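Local structure of DNA polymerase (Bacillus phage phi29, 2PYJ) at residues G[229-234]-G[455-460]; G[246-251]-G[483-488]; G[330-335]-G[436-441]. The protein copies the phage genome by protein-primed, strand-displacing DNA synthesis with high processivity and fidelity, and proofreads with a 3'-5' exonuclease. The protein carries 2 engineered substitutions. All coordinates share one frame; numbering follows the deposited sequence.

From the N terminus, the chain passes through the exonuclease region before it enters contact 1 at 229-234 and, one strand later, contact 2 at 246-251. Helix 330-339 then enters contact 3, which helix 427-447 closes. The following hairpin, strands 452-456 and 459-463, brings 455-460 back to 229-234, closing contact 1, and strand 483-489 closes contact 2 last. Contacts 1 and 2 therefore cross, and contact 3 lies within both loops. Contacts 1 and 2 belong to the same antiparallel palm sheet and share the nucleotide and two metals, where Asp458 and Asp249 each bind both metals. Contact 3 packs a helix pair beside it, linked to contact 1 by Thr441 and Thr457.

Contact 1: residues G[229-234]-G[455-460]; sequences GFTWLN and CDTDSI. With MG (magnesium ion), chain S; MN (manganese (II) ion), chain R; DGT (2'-deoxyguanosine-5'-triphosphate), chain T; nucleotides of chain A.
The sulfur of Cys455 lies at the edge of the Phe230 ring, in its plane, with SG 3.9 Å from CE2 of Phe230; CB of Cys455 approaches the same ring obliquely. SG also sits near the plane of the Trp232 indole, at its edge, while one face of that indole is covered by the backbone N of Asn234. Tyr315 meets Phe230 edge-to-face. The strands pair antiparallel: Trp232 and Cys455 form a hydrogen-bonded pair, Thr231 and Asp456 a non-hydrogen-bonded one. Past the Thr231-Asp456 pair, Thr457 N donates to Phe230 O at 2.7 Å, nearly straight at 171°, holding the turn of the YCDTD motif, motif C of the family B polymerase palm, against 229-234. On the other side of the sheet, the side chains of Thr231 and Asp456 run alongside each other. With CG anti to the backbone N (chi1 -168°), Asp456 brings OD1 to within 2.7 Å of Thr231 OG1, whose hydroxyl donates from above the carboxylate plane. Thr457 OG1 donates to the same OD1 at 2.8 Å, from the opposite face, and OD2 forms a salt bridge with Lys498. In this complex Asp456 coordinates neither metal, while Asp458 and Asp249 each bridge both, Asp458 placing OD1 on manganese at 1.9 Å and OD2 on magnesium at 2.2 Å. The two hydroxyls and Lys498 instead fix the rotation of the Asp456 carboxylate beside the primer-terminal nucleotide of chain A.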
loop_
_atom_site.group_PDB
_atom_site.type_symbol
_atom_site.label_atom_id
_atom_site.label_comp_id
_atom_site.label_asym_id
_atom_site.label_seq_id
_atom_site.Cartn_x
_atom_site.Cartn_y
_atom_site.Cartn_z
ATOM N N GLY G 229 0.569 -6.928 10.551
ATOM C CA GLY G 229 1.531 -6.333 11.489
ATOM C C GLY G 229 1.086 -6.304 12.939
ATOM O O GLY G 229 -0.119 -6.193 13.242
ATOM N N PHE G 230 2.064 -6.389 13.833
ATOM C CA PHE G 230 1.851 -6.221 15.274
ATOM C C PHE G 230 1.872 -4.727 15.583
ATOM O O PHE G 230 2.941 -4.093 15.563
ATOM C CB PHE G 230 2.946 -6.956 16.083
ATOM C CG PHE G 230 2.795 -6.806 17.590
ATOM C CD1 PHE G 230 1.768 -7.455 18.266
ATOM C CD2 PHE G 230 3.669 -5.996 18.315
ATOM C CE1 PHE G 230 1.619 -7.311 19.660
ATOM C CE2 PHE G 230 3.532 -5.848 19.696
ATOM C CZ PHE G 230 2.500 -6.507 20.367
ATOM N N THR G 231 0.685 -4.177 15.841
ATOM C CA THR G 231 0.490 -2.759 16.126
ATOM C C THR G 231 -0.154 -2.687 17.512
ATOM O O THR G 231 -1.288 -3.074 17.676
ATOM C CB THR G 231 -0.441 -2.086 15.074
ATOM O OG1 THR G 231 0.095 -2.277 13.755
ATOM C CG2 THR G 231 -0.593 -0.598 15.361
ATOM N N TRP G 232 0.588 -2.190 18.505
ATOM C CA TRP G 232 0.191 -2.359 19.907
ATOM C C TRP G 232 0.674 -1.222 20.787
ATOM O O TRP G 232 1.829 -0.827 20.718
ATOM C CB TRP G 232 0.736 -3.701 20.421
ATOM C CG TRP G 232 0.634 -3.916 21.896
ATOM C CD1 TRP G 232 -0.457 -4.328 22.595
ATOM C CD2 TRP G 232 1.689 -3.744 22.857
ATOM N NE1 TRP G 232 -0.157 -4.406 23.937
ATOM C CE2 TRP G 232 1.156 -4.058 24.122
ATOM C CE3 TRP G 232 3.030 -3.335 22.766
ATOM C CZ2 TRP G 232 1.916 -3.984 25.302
ATOM C CZ3 TRP G 232 3.790 -3.262 23.945
ATOM C CH2 TRP G 232 3.226 -3.586 25.188
ATOM N N LEU G 233 -0.233 -0.710 21.614
ATOM C CA LEU G 233 0.084 0.319 22.591
ATOM C C LEU G 233 0.010 -0.267 23.993
ATOM O O LEU G 233 -1.009 -0.850 24.390
ATOM C CB LEU G 233 -0.891 1.502 22.476
ATOM C CG LEU G 233 -0.751 2.643 23.489
ATOM C CD1 LEU G 233 0.623 3.290 23.444
ATOM C CD2 LEU G 233 -1.838 3.690 23.257
ATOM N N ASN G 234 1.094 -0.107 24.736
ATOM C CA ASN G 234 1.140 -0.512 26.125
ATOM C C ASN G 234 0.134 0.308 26.952
ATOM O O ASN G 234 0.205 1.537 26.972
ATOM C CB ASN G 234 2.564 -0.327 26.666
ATOM C CG ASN G 234 2.788 -1.024 27.991
ATOM O OD1 ASN G 234 1.844 -1.444 28.652
ATOM N ND2 ASN G 234 4.065 -1.147 28.391
ATOM N N CYS G 455 4.448 -0.380 19.510
ATOM C CA CYS G 455 4.965 -1.020 18.293
ATOM C C CYS G 455 3.991 -0.813 17.127
ATOM O O CYS G 455 2.775 -0.899 17.308
ATOM C CB CYS G 455 5.111 -2.529 18.498
ATOM S SG CYS G 455 6.292 -3.036 19.749
ATOM N N ASP G 456 4.518 -0.550 15.936
ATOM C CA ASP G 456 3.719 -0.734 14.719
ATOM C C ASP G 456 4.515 -1.495 13.673
ATOM O O ASP G 456 5.287 -0.914 12.917
ATOM C CB ASP G 456 3.192 0.590 14.145
ATOM C CG ASP G 456 2.120 0.368 13.055
ATOM O OD1 ASP G 456 1.980 -0.794 12.569
ATOM O OD2 ASP G 456 1.424 1.340 12.696
ATOM N N THR G 457 4.307 -2.808 13.659
ATOM C CA THR G 457 4.808 -3.714 12.622
ATOM C C THR G 457 6.296 -4.042 12.766
ATOM O O THR G 457 6.666 -5.212 12.851
ATOM C CB THR G 457 4.479 -3.202 11.185
ATOM O OG1 THR G 457 3.064 -2.954 11.083
ATOM C CG2 THR G 457 4.893 -4.219 10.131
ATOM N N ASP G 458 7.135 -3.009 12.777
ATOM C CA ASP G 458 8.589 -3.185 12.769
ATOM C C ASP G 458 9.300 -2.081 13.548
ATOM O O ASP G 458 10.455 -1.779 13.286
ATOM C CB ASP G 458 9.121 -3.251 11.308
ATOM C CG ASP G 458 9.178 -1.893 10.631
ATOM O OD1 ASP G 458 10.084 -1.651 9.756
ATOM O OD2 ASP G 458 8.328 -1.053 10.967
ATOM N N SER G 459 8.595 -1.477 14.504
ATOM C CA SER G 459 9.168 -0.405 15.294
ATOM C C SER G 459 8.997 -0.695 16.773
ATOM O O SER G 459 8.062 -1.393 17.177
ATOM C CB SER G 459 8.513 0.939 14.944
ATOM O OG SER G 459 7.159 0.961 15.343
ATOM N N ILE G 460 9.927 -0.177 17.566
ATOM C CA ILE G 460 9.775 -0.115 19.012
ATOM C C ILE G 460 9.917 1.343 19.484
ATOM O O ILE G 460 10.887 2.036 19.143
ATOM C CB ILE G 460 10.758 -1.069 19.780
ATOM C CG1 ILE G 460 12.223 -0.828 19.388
ATOM C CG2 ILE G 460 10.363 -2.532 19.545
ATOM C CD1 ILE G 460 13.212 -1.727 20.140
HETATM MG MG MG S . 8.283 0.960 10.162
HETATM MN MN MN R . 11.028 -0.354 8.654
HETATM P PG DGT T . 12.357 1.072 5.933
HETATM O O1G DGT T . 11.819 2.211 5.103
HETATM O O2G DGT T . 13.845 0.926 5.773
HETATM O O3G DGT T . 11.849 0.894 7.389
HETATM O O3B DGT T . 11.731 -0.201 5.143
HETATM P PB DGT T . 10.506 -1.132 5.657
HETATM O O1B DGT T . 10.250 -2.134 4.559
HETATM O O2B DGT T . 10.715 -1.517 7.126
HETATM O O3A DGT T . 9.226 -0.134 5.598
HETATM P PA DGT T . 8.324 0.266 6.872
HETATM O O1A DGT T . 7.534 1.498 6.401
HETATM O O2A DGT T . 9.160 0.282 8.190
HETATM O "O5'" DGT T . 7.240 -0.898 6.870
HETATM C "C5'" DGT T . 7.416 -2.085 7.613
HETATM C "C4'" DGT T . 6.845 -3.250 6.845
HETATM O "O4'" DGT T . 5.425 -3.091 6.581
HETATM C "C3'" DGT T . 7.492 -3.506 5.486
HETATM O "O3'" DGT T . 8.753 -4.199 5.546
HETATM C "C2'" DGT T . 6.429 -4.357 4.844
HETATM C "C1'" DGT T . 5.133 -3.701 5.335
HETATM N N9 DGT T . 4.837 -2.678 4.320
HETATM C C8 DGT T . 5.114 -1.347 4.352
HETATM N N7 DGT T . 4.718 -0.773 3.184
HETATM C C5 DGT T . 4.196 -1.740 2.416
HETATM C C6 DGT T . 3.594 -1.830 1.074
HETATM O O6 DGT T . 3.465 -0.828 0.344
HETATM N N1 DGT T . 3.195 -3.024 0.637
HETATM C C2 DGT T . 3.312 -4.147 1.370
HETATM N N2 DGT T . 2.867 -5.300 0.837
HETATM N N3 DGT T . 3.857 -4.142 2.628
HETATM C C4 DGT T . 4.301 -2.982 3.164
ATOM N N1 DOC A 10 2.554 0.548 7.019
ATOM C C2 DOC A 10 2.017 -0.442 6.169
ATOM N N3 DOC A 10 1.739 -0.138 4.876
ATOM C C4 DOC A 10 1.969 1.095 4.381
ATOM C C5 DOC A 10 2.505 2.090 5.196
ATOM C C6 DOC A 10 2.791 1.789 6.533
ATOM O O2 DOC A 10 1.792 -1.590 6.617
ATOM N N4 DOC A 10 1.675 1.349 3.093
ATOM C "C1'" DOC A 10 2.836 0.175 8.413
ATOM C "C2'" DOC A 10 4.158 -0.589 8.467
ATOM C "C3'" DOC A 10 5.116 0.325 9.187
ATOM C "C4'" DOC A 10 4.216 1.249 9.970
ATOM O "O4'" DOC A 10 2.973 1.331 9.233
ATOM C "C5'" DOC A 10 4.835 2.635 10.127
ATOM O "O5'" DOC A 10 4.502 3.060 11.434
ATOM P P DOC A 10 3.862 4.516 11.731
ATOM O OP1 DOC A 10 3.974 4.687 13.219
ATOM O OP2 DOC A 10 4.568 5.507 10.844
HETATM O O HOH W 1 4.685 -7.158 12.937
HETATM O O HOH W 2 7.000 1.368 11.904
#

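Contact 2: residues G[246-251]-G[483-488]; sequences MVFDVN and WAHEST. With MN (manganese (II) ion), chain R; MG (magnesium ion), chain S; DGT (2'-deoxyguanosine-5'-triphosphate), chain T.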
loop_
_atom_site.group_PDB
_atom_site.type_symbol
_atom_site.label_atom_id
_atom_site.label_comp_id
_atom_site.label_asym_id
_atom_site.label_seq_id
_atom_site.Cartn_x
_atom_site.Cartn_y
_atom_site.Cartn_z
ATOM N N MET G 246 12.643 7.280 22.505
ATOM C CA MET G 246 13.220 7.035 21.181
ATOM C C MET G 246 12.457 5.984 20.401
ATOM O O MET G 246 11.694 5.198 20.961
ATOM C CB MET G 246 14.714 6.641 21.280
ATOM C CG MET G 246 15.110 6.013 22.601
ATOM S SD MET G 246 16.756 5.273 22.646
ATOM C CE MET G 246 17.749 6.499 21.808
ATOM N N VAL G 247 12.675 5.993 19.093
ATOM C CA VAL G 247 12.057 5.059 18.195
ATOM C C VAL G 247 13.140 4.396 17.360
ATOM O O VAL G 247 14.036 5.067 16.835
ATOM C CB VAL G 247 11.037 5.741 17.244
ATOM C CG1 VAL G 247 10.285 4.691 16.425
ATOM C CG2 VAL G 247 10.055 6.638 18.034
ATOM N N PHE G 248 13.037 3.075 17.252
ATOM C CA PHE G 248 13.877 2.273 16.374
ATOM C C PHE G 248 12.972 1.574 15.383
ATOM O O PHE G 248 11.906 1.125 15.754
ATOM C CB PHE G 248 14.673 1.236 17.174
ATOM C CG PHE G 248 15.739 1.837 18.056
ATOM C CD1 PHE G 248 15.455 2.188 19.372
ATOM C CD2 PHE G 248 17.014 2.067 17.565
ATOM C CE1 PHE G 248 16.435 2.744 20.190
ATOM C CE2 PHE G 248 18.001 2.636 18.372
ATOM C CZ PHE G 248 17.707 2.977 19.687
ATOM N N ASP G 249 13.407 1.485 14.128
ATOM C CA ASP G 249 12.579 0.926 13.040
ATOM C C ASP G 249 13.442 0.025 12.181
ATOM O O ASP G 249 14.490 0.453 11.707
ATOM C CB ASP G 249 12.004 2.073 12.180
ATOM C CG ASP G 249 10.954 1.599 11.149
ATOM O OD1 ASP G 249 9.766 1.927 11.380
ATOM O OD2 ASP G 249 11.293 0.923 10.112
ATOM N N VAL G 250 13.006 -1.216 11.966
ATOM C CA VAL G 250 13.789 -2.140 11.146
ATOM C C VAL G 250 13.886 -1.644 9.687
ATOM O O VAL G 250 12.871 -1.194 9.067
ATOM C CB VAL G 250 13.258 -3.597 11.183
ATOM C CG1 VAL G 250 14.123 -4.507 10.276
ATOM C CG2 VAL G 250 13.270 -4.131 12.596
ATOM N N ASN G 251 15.119 -1.692 9.170
ATOM C CA ASN G 251 15.378 -1.455 7.755
ATOM C C ASN G 251 14.840 -2.629 6.933
ATOM O O ASN G 251 15.339 -3.742 7.041
ATOM C CB ASN G 251 16.865 -1.250 7.507
ATOM C CG ASN G 251 17.442 -0.104 8.326
ATOM O OD1 ASN G 251 16.785 0.927 8.523
ATOM N ND2 ASN G 251 18.667 -0.282 8.817
ATOM N N TRP G 483 18.221 -2.325 13.012
ATOM C CA TRP G 483 17.285 -1.331 13.551
ATOM C C TRP G 483 17.833 0.058 13.327
ATOM O O TRP G 483 18.907 0.380 13.816
ATOM C CB TRP G 483 17.053 -1.544 15.057
ATOM C CG TRP G 483 16.373 -2.819 15.374
ATOM C CD1 TRP G 483 16.957 -4.056 15.481
ATOM C CD2 TRP G 483 14.981 -3.010 15.625
ATOM N NE1 TRP G 483 16.011 -4.998 15.775
ATOM C CE2 TRP G 483 14.788 -4.391 15.868
ATOM C CE3 TRP G 483 13.869 -2.151 15.662
ATOM C CZ2 TRP G 483 13.531 -4.934 16.156
ATOM C CZ3 TRP G 483 12.620 -2.690 15.945
ATOM C CH2 TRP G 483 12.459 -4.077 16.188
ATOM N N ALA G 484 17.098 0.889 12.587
ATOM C CA ALA G 484 17.487 2.284 12.415
ATOM C C ALA G 484 17.030 3.055 13.626
ATOM O O ALA G 484 15.879 2.908 14.061
ATOM C CB ALA G 484 16.856 2.881 11.147
ATOM N N HIS G 485 17.919 3.872 14.183
ATOM C CA HIS G 485 17.521 4.815 15.211
ATOM C C HIS G 485 16.756 5.891 14.478
ATOM O O HIS G 485 17.347 6.761 13.847
ATOM C CB HIS G 485 18.732 5.393 15.962
ATOM C CG HIS G 485 18.362 6.344 17.062
ATOM N ND1 HIS G 485 19.282 7.160 17.682
ATOM C CD2 HIS G 485 17.168 6.621 17.641
ATOM C CE1 HIS G 485 18.677 7.885 18.604
ATOM N NE2 HIS G 485 17.393 7.580 18.597
ATOM N N GLU G 486 15.434 5.792 14.522
ATOM C CA GLU G 486 14.580 6.663 13.728
ATOM C C GLU G 486 14.530 8.067 14.307
ATOM O O GLU G 486 14.636 9.056 13.565
ATOM C CB GLU G 486 13.174 6.083 13.617
ATOM C CG GLU G 486 12.194 6.983 12.882
ATOM C CD GLU G 486 10.780 6.486 12.971
ATOM O OE1 GLU G 486 10.492 5.426 12.382
ATOM O OE2 GLU G 486 9.949 7.162 13.631
ATOM N N SER G 487 14.362 8.158 15.625
ATOM C CA SER G 487 14.291 9.458 16.290
ATOM C C SER G 487 14.463 9.364 17.785
ATOM O O SER G 487 14.343 8.280 18.386
ATOM C CB SER G 487 12.952 10.127 16.005
ATOM O OG SER G 487 11.894 9.405 16.616
ATOM N N THR G 488 14.760 10.518 18.373
ATOM C CA THR G 488 14.686 10.719 19.803
ATOM C C THR G 488 13.736 11.895 20.038
ATOM O O THR G 488 13.828 12.921 19.360
ATOM C CB THR G 488 16.067 11.008 20.397
ATOM O OG1 THR G 488 16.949 9.922 20.085
ATOM C CG2 THR G 488 15.989 11.164 21.903
HETATM MN MN MN R . 11.028 -0.354 8.654
HETATM MG MG MG S . 8.283 0.960 10.162
HETATM P PG DGT T . 12.357 1.072 5.933
HETATM O O1G DGT T . 11.819 2.211 5.103
HETATM O O2G DGT T . 13.845 0.926 5.773
HETATM O O3G DGT T . 11.849 0.894 7.389
HETATM O O3B DGT T . 11.731 -0.201 5.143
HETATM P PB DGT T . 10.506 -1.132 5.657
HETATM O O1B DGT T . 10.250 -2.134 4.559
HETATM O O2B DGT T . 10.715 -1.517 7.126
HETATM O O3A DGT T . 9.226 -0.134 5.598
HETATM P PA DGT T . 8.324 0.266 6.872
HETATM O O1A DGT T . 7.534 1.498 6.401
HETATM O O2A DGT T . 9.160 0.282 8.190
HETATM O "O5'" DGT T . 7.240 -0.898 6.870
HETATM C "C5'" DGT T . 7.416 -2.085 7.613
HETATM C "C4'" DGT T . 6.845 -3.250 6.845
HETATM O "O4'" DGT T . 5.425 -3.091 6.581
HETATM C "C3'" DGT T . 7.492 -3.506 5.486
HETATM O "O3'" DGT T . 8.753 -4.199 5.546
HETATM C "C2'" DGT T . 6.429 -4.357 4.844
HETATM C "C1'" DGT T . 5.133 -3.701 5.335
HETATM N N9 DGT T . 4.837 -2.678 4.320
HETATM C C8 DGT T . 5.114 -1.347 4.352
HETATM N N7 DGT T . 4.718 -0.773 3.184
HETATM C C5 DGT T . 4.196 -1.740 2.416
HETATM C C6 DGT T . 3.594 -1.830 1.074
HETATM O O6 DGT T . 3.465 -0.828 0.344
HETATM N N1 DGT T . 3.195 -3.024 0.637
HETATM C C2 DGT T . 3.312 -4.147 1.370
HETATM N N2 DGT T . 2.867 -5.300 0.837
HETATM N N3 DGT T . 3.857 -4.142 2.628
HETATM C C4 DGT T . 4.301 -2.982 3.164
HETATM O O HOH W 3 8.474 3.891 12.630
HETATM O O HOH W 2 7.000 1.368 11.904
#
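Val250 presses CG2 squarely onto the six-membered ring of Trp483, 3.4 Å from the ring centroid and 2° off its normal, a close CH-pi contact. With CG1 anti to the backbone N (chi1 179°), CG2 is the methyl that faces the indole. This is the tight end: Phe248 CB packs against CE3 of Trp483 at 3.8 Å, and Asp249 and Ala484 exchange backbone N-H to O bonds both ways. Farther along, the Phe248 ring runs nearly parallel to that of His485 but slid aside, and Met246 CE reaches NE2 of His485 at 3.4 Å. Val247 and Asp249 on the other face remain buried; the open side is Glu486, exposed to solvent, whose OE1 shares with Asp249 OD1 a water within hydrogen-bonding reach. Asp249, of palm motif A, sends OD1 to magnesium and OD2 to manganese, which Val250 O also binds at 2.1 Å. In a classic beta bulge Glu486 and Ser487 both face Val247; Glu486 N donates to Val247 O at 2.8 Å, while the bond from Ser487 N is weak. Strand 241-250 pairs with 483-489 and, through Phe248 and Ile460, with 459-463, while Val247 and Ser487 also touch strand 499-506.

Contact 3: residues G[330-335]-G[436-441]; sequences NVDLEL and WARYTT
Asp332 and Arg438 make the polar part of this helix pair, a side-on salt bridge in which two guanidinium nitrogens grip the carboxylate. Arg438 NE donates to Asp332 OD1 at 3.1 Å and NH2 to OD2 at 2.9 Å, each on the syn side of its oxygen. The two flat groups are close to coplanar, 18° apart, and the oxygens lie in the guanidinium plane; a further NH2 bond to OD1 is weak. A bend at chi3 (-70°) turns the Arg438 head across to the aspartate. Ser329 also hydrogen-bonds Asp332 OD2, and Arg438 NH1 goes to Gly228 O, so each end of the bridge has a second partner.

The apolar part centres on Val331. Its CG2 lies over one face of the Trp436 indole, toward the rim, 3.6 Å from CE2, in a CH-pi contact, while CG1 packs on Tyr439 CB at 3.8 Å. Leu335, one turn on, adds a looser contact, CD2 lying 4.1 Å from Tyr439 CA. Trp436 is held from beyond the pair by NE1 bonding Leu262 O.

The axes of segments 330-335 and 436-441 approach to 9.5 Å, their directions 32° apart, within the polymerization region. The salt bridge is consistent with Asp332 orienting Arg438, a residue probably involved in binding template-primer structures, on a helix that also packs against helix 253-260 beside the nucleotide site of this family B polymerase.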
loop_
_atom_site.group_PDB
_atom_site.type_symbol
_atom_site.label_atom_id
_atom_site.label_comp_id
_atom_site.label_asym_id
_atom_site.label_seq_id
_atom_site.Cartn_x
_atom_site.Cartn_y
_atom_site.Cartn_z
ATOM N N ASN G 330 3.350 -22.276 12.896
ATOM C CA ASN G 330 4.171 -22.724 14.040
ATOM C C ASN G 330 4.906 -21.580 14.725
ATOM O O ASN G 330 5.114 -21.618 15.930
ATOM C CB ASN G 330 5.166 -23.843 13.670
ATOM C CG ASN G 330 6.150 -23.436 12.608
ATOM O OD1 ASN G 330 5.865 -23.541 11.427
ATOM N ND2 ASN G 330 7.336 -23.010 13.024
ATOM N N VAL G 331 5.283 -20.556 13.958
ATOM C CA VAL G 331 5.937 -19.378 14.531
ATOM C C VAL G 331 4.991 -18.690 15.517
ATOM O O VAL G 331 5.363 -18.420 16.658
ATOM C CB VAL G 331 6.464 -18.402 13.429
ATOM C CG1 VAL G 331 7.110 -17.168 14.051
ATOM C CG2 VAL G 331 7.466 -19.122 12.524
ATOM N N ASP G 332 3.757 -18.442 15.082
ATOM C CA ASP G 332 2.747 -17.807 15.941
ATOM C C ASP G 332 2.381 -18.646 17.152
ATOM O O ASP G 332 2.246 -18.115 18.258
ATOM C CB ASP G 332 1.475 -17.483 15.134
ATOM C CG ASP G 332 1.721 -16.436 14.086
ATOM O OD1 ASP G 332 2.168 -15.339 14.465
ATOM O OD2 ASP G 332 1.483 -16.705 12.882
ATOM N N LEU G 333 2.205 -19.953 16.945
ATOM C CA LEU G 333 1.785 -20.837 18.026
ATOM C C LEU G 333 2.843 -20.917 19.124
ATOM O O LEU G 333 2.507 -20.938 20.310
ATOM C CB LEU G 333 1.448 -22.241 17.501
ATOM C CG LEU G 333 1.009 -23.287 18.550
ATOM C CD1 LEU G 333 -0.095 -22.769 19.477
ATOM C CD2 LEU G 333 0.566 -24.570 17.877
ATOM N N GLU G 334 4.112 -20.963 18.729
ATOM C CA GLU G 334 5.202 -21.002 19.704
ATOM C C GLU G 334 5.306 -19.690 20.462
ATOM O O GLU G 334 5.513 -19.687 21.669
ATOM C CB GLU G 334 6.537 -21.372 19.041
ATOM C CG GLU G 334 6.634 -22.863 18.636
ATOM C CD GLU G 334 6.259 -23.831 19.775
ATOM O OE1 GLU G 334 6.696 -23.610 20.934
ATOM O OE2 GLU G 334 5.523 -24.812 19.506
ATOM N N LEU G 335 5.130 -18.576 19.757
ATOM C CA LEU G 335 5.086 -17.266 20.411
ATOM C C LEU G 335 3.892 -17.194 21.406
ATOM O O LEU G 335 4.012 -16.662 22.517
ATOM C CB LEU G 335 5.021 -16.153 19.357
ATOM C CG LEU G 335 5.370 -14.714 19.746
ATOM C CD1 LEU G 335 6.762 -14.580 20.367
ATOM C CD2 LEU G 335 5.245 -13.827 18.499
ATOM N N TRP G 436 7.063 -14.329 10.947
ATOM C CA TRP G 436 8.464 -14.086 11.335
ATOM C C TRP G 436 8.725 -12.605 11.647
ATOM O O TRP G 436 9.525 -12.283 12.508
ATOM C CB TRP G 436 9.428 -14.553 10.231
ATOM C CG TRP G 436 9.785 -16.031 10.272
ATOM C CD1 TRP G 436 9.565 -16.949 9.293
ATOM C CD2 TRP G 436 10.432 -16.741 11.350
ATOM N NE1 TRP G 436 10.034 -18.193 9.687
ATOM C CE2 TRP G 436 10.568 -18.088 10.942
ATOM C CE3 TRP G 436 10.909 -16.367 12.619
ATOM C CZ2 TRP G 436 11.162 -19.066 11.755
ATOM C CZ3 TRP G 436 11.491 -17.333 13.423
ATOM C CH2 TRP G 436 11.614 -18.670 12.989
ATOM N N ALA G 437 8.055 -11.719 10.913
ATOM C CA ALA G 437 8.120 -10.279 11.169
ATOM C C ALA G 437 7.536 -9.962 12.554
ATOM O O ALA G 437 8.135 -9.205 13.338
ATOM C CB ALA G 437 7.363 -9.525 10.091
ATOM N N ARG G 438 6.368 -10.543 12.847
ATOM C CA ARG G 438 5.735 -10.402 14.167
ATOM C C ARG G 438 6.660 -10.931 15.255
ATOM O O ARG G 438 6.829 -10.305 16.300
ATOM C CB ARG G 438 4.414 -11.159 14.221
ATOM C CG ARG G 438 3.280 -10.493 13.462
ATOM C CD ARG G 438 1.967 -11.100 13.841
ATOM N NE ARG G 438 1.797 -12.468 13.350
ATOM C CZ ARG G 438 1.465 -12.791 12.095
ATOM N NH1 ARG G 438 1.285 -11.850 11.175
ATOM N NH2 ARG G 438 1.320 -14.063 11.758
ATOM N N TYR G 439 7.257 -12.091 14.996
ATOM C CA TYR G 439 8.204 -12.690 15.924
ATOM C C TYR G 439 9.370 -11.744 16.229
ATOM O O TYR G 439 9.695 -11.509 17.395
ATOM C CB TYR G 439 8.729 -14.030 15.373
ATOM C CG TYR G 439 9.876 -14.589 16.180
ATOM C CD1 TYR G 439 9.645 -15.305 17.344
ATOM C CD2 TYR G 439 11.197 -14.376 15.788
ATOM C CE1 TYR G 439 10.708 -15.811 18.103
ATOM C CE2 TYR G 439 12.271 -14.877 16.552
ATOM C CZ TYR G 439 12.012 -15.592 17.696
ATOM O OH TYR G 439 13.058 -16.094 18.443
ATOM N N THR G 440 9.998 -11.234 15.172
ATOM C CA THR G 440 11.131 -10.305 15.276
ATOM C C THR G 440 10.783 -9.090 16.146
ATOM O O THR G 440 11.480 -8.783 17.093
ATOM C CB THR G 440 11.594 -9.819 13.862
ATOM O OG1 THR G 440 11.928 -10.947 13.052
ATOM C CG2 THR G 440 12.815 -8.910 13.955
ATOM N N THR G 441 9.688 -8.418 15.812
ATOM C CA THR G 441 9.295 -7.200 16.513
ATOM C C THR G 441 8.871 -7.469 17.966
ATOM O O THR G 441 9.280 -6.740 18.883
ATOM C CB THR G 441 8.175 -6.463 15.741
ATOM O OG1 THR G 441 8.653 -6.149 14.428
ATOM C CG2 THR G 441 7.763 -5.153 16.475
#